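Structural protein (unclassified Rudivirus, PDB 6WQ0) self-assembles into a helical, rod-shaped nucleocapsid that wraps around the viral DNA and maintains it in the A-form. Local coordinates at residues T64-T69 with P115-A120. Sequence-based numbering, arbitrary orientation.
Sequences TQYGVT and PEILDA
Y66 reaches from the loop between helices 50-64 and 71-89 across to the N-terminal part of helix 115-126, where its ring meets E116, I117 and A120, whose i, i+1 and i+4 spacing puts them along one side of that helix. The side chain leaves the backbone toward the helix, and CG, anti to the carbonyl carbon (chi1 -83°) and beside the backbone N, extends it that way. Y66 CD2 meets I117 CG1 at 4.0 Å as the two side chains run antiparallel alongside one another, while the phenol end touches the methyl of A120, with Y66 OH 3.8 Å from A120 CB. E116 comes to the ring edge: its extended chain brings OE2 to 3.7 Å from Y66 CE2, the carboxylate plane turned 87° from that of the ring. V68 and I117 meet tip to tip, V68 CG2 to I117 CD1 at 3.7 Å. I117 also touches L63 and Y76, and A120 touches V62, packing helix 115-126 on helices 50-64 and 71-89 beside the loop. G67, the first residue past helix 50-64 to leave helical backbone angles, has positive phi (86°), a conformation suited to glycine; its carbonyl O accepts a hydrogen bond from N98 of a neighbouring subunit. No hydrogen bond or salt bridge crosses between 64-69 and 115-120: apolar packing joins loop to helix, with a carboxylate at the ring edge, where the slightly positive C-H groups may favour it weakly.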
loop_
_atom_site.group_PDB
_atom_site.type_symbol
_atom_site.label_atom_id
_atom_site.label_comp_id
_atom_site.label_asym_id
_atom_site.label_seq_id
_atom_site.Cartn_x
_atom_site.Cartn_y
_atom_site.Cartn_z
ATOM N N THR C 64 -47.598 76.584 22.654
ATOM C CA THR C 64 -46.653 77.695 22.572
ATOM C C THR C 64 -47.364 79.045 22.516
ATOM O O THR C 64 -46.776 80.066 22.883
ATOM C CB THR C 64 -45.734 77.516 21.365
ATOM O OG1 THR C 64 -45.236 76.177 21.345
ATOM C CG2 THR C 64 -44.551 78.458 21.440
ATOM N N GLN C 65 -48.621 79.077 22.071
ATOM C CA GLN C 65 -49.410 80.302 22.094
ATOM C C GLN C 65 -49.938 80.646 23.478
ATOM O O GLN C 65 -50.502 81.728 23.651
ATOM C CB GLN C 65 -50.595 80.195 21.140
ATOM C CG GLN C 65 -50.225 80.016 19.688
ATOM C CD GLN C 65 -51.431 79.712 18.825
ATOM O OE1 GLN C 65 -52.556 79.648 19.316
ATOM N NE2 GLN C 65 -51.201 79.517 17.533
ATOM N N TYR C 66 -49.784 79.760 24.454
ATOM C CA TYR C 66 -50.281 80.002 25.795
ATOM C C TYR C 66 -49.181 80.114 26.837
ATOM O O TYR C 66 -49.487 80.369 28.006
ATOM C CB TYR C 66 -51.263 78.893 26.207
ATOM C CG TYR C 66 -52.670 79.110 25.695
ATOM C CD1 TYR C 66 -52.994 78.865 24.371
ATOM C CD2 TYR C 66 -53.673 79.563 26.535
ATOM C CE1 TYR C 66 -54.273 79.066 23.900
ATOM C CE2 TYR C 66 -54.954 79.764 26.074
ATOM C CZ TYR C 66 -55.249 79.514 24.756
ATOM O OH TYR C 66 -56.528 79.717 24.293
ATOM N N GLY C 67 -47.920 79.933 26.459
ATOM C CA GLY C 67 -46.818 80.122 27.374
ATOM C C GLY C 67 -46.456 78.924 28.212
ATOM O O GLY C 67 -45.788 79.087 29.236
ATOM N N VAL C 68 -46.856 77.727 27.810
ATOM C CA VAL C 68 -46.631 76.526 28.603
ATOM C C VAL C 68 -45.279 75.936 28.235
ATOM O O VAL C 68 -44.983 75.725 27.055
ATOM C CB VAL C 68 -47.759 75.505 28.389
ATOM C CG1 VAL C 68 -47.581 74.335 29.318
ATOM C CG2 VAL C 68 -49.110 76.150 28.615
ATOM N N THR C 69 -44.458 75.668 29.249
ATOM C CA THR C 69 -43.118 75.133 29.064
ATOM C C THR C 69 -42.886 73.993 30.045
ATOM O O THR C 69 -43.569 73.881 31.063
ATOM C CB THR C 69 -42.046 76.216 29.260
ATOM O OG1 THR C 69 -42.123 76.739 30.589
ATOM C CG2 THR C 69 -42.239 77.350 28.282
ATOM N N PRO C 115 -58.626 74.745 32.722
ATOM C CA PRO C 115 -59.767 74.540 31.813
ATOM C C PRO C 115 -59.631 75.263 30.483
ATOM O O PRO C 115 -60.074 74.740 29.455
ATOM C CB PRO C 115 -60.952 75.069 32.630
ATOM C CG PRO C 115 -60.521 74.943 34.040
ATOM C CD PRO C 115 -59.055 75.208 34.050
ATOM N N GLU C 116 -59.026 76.452 30.474
ATOM C CA GLU C 116 -58.890 77.220 29.240
ATOM C C GLU C 116 -57.989 76.511 28.232
ATOM O O GLU C 116 -58.337 76.393 27.049
ATOM C CB GLU C 116 -58.348 78.608 29.564
ATOM C CG GLU C 116 -58.211 79.528 28.373
ATOM C CD GLU C 116 -57.659 80.885 28.754
ATOM O OE1 GLU C 116 -57.357 81.089 29.950
ATOM O OE2 GLU C 116 -57.522 81.748 27.863
ATOM N N ILE C 117 -56.830 76.027 28.679
ATOM C CA ILE C 117 -55.933 75.319 27.775
ATOM C C ILE C 117 -56.519 73.972 27.374
ATOM O O ILE C 117 -56.302 73.506 26.250
ATOM C CB ILE C 117 -54.544 75.174 28.416
ATOM C CG1 ILE C 117 -54.126 76.495 29.054
ATOM C CG2 ILE C 117 -53.520 74.746 27.384
ATOM C CD1 ILE C 117 -52.720 76.502 29.560
ATOM N N LEU C 118 -57.271 73.325 28.265
ATOM C CA LEU C 118 -57.952 72.091 27.885
ATOM C C LEU C 118 -58.964 72.346 26.776
ATOM O O LEU C 118 -59.077 71.554 25.834
ATOM C CB LEU C 118 -58.630 71.466 29.102
ATOM C CG LEU C 118 -57.716 70.760 30.102
ATOM C CD1 LEU C 118 -58.534 69.965 31.085
ATOM C CD2 LEU C 118 -56.740 69.862 29.387
ATOM N N ASP C 119 -59.693 73.461 26.863
ATOM C CA ASP C 119 -60.617 73.831 25.796
ATOM C C ASP C 119 -59.880 74.112 24.495
ATOM O O ASP C 119 -60.337 73.712 23.421
ATOM C CB ASP C 119 -61.446 75.044 26.209
ATOM C CG ASP C 119 -62.353 74.755 27.375
ATOM O OD1 ASP C 119 -62.354 73.605 27.852
ATOM O OD2 ASP C 119 -63.066 75.675 27.818
ATOM N N ALA C 120 -58.735 74.794 24.569
ATOM C CA ALA C 120 -57.966 75.068 23.357
ATOM C C ALA C 120 -57.471 73.782 22.701
ATOM O O ALA C 120 -57.508 73.647 21.470
ATOM C CB ALA C 120 -56.792 75.990 23.676
#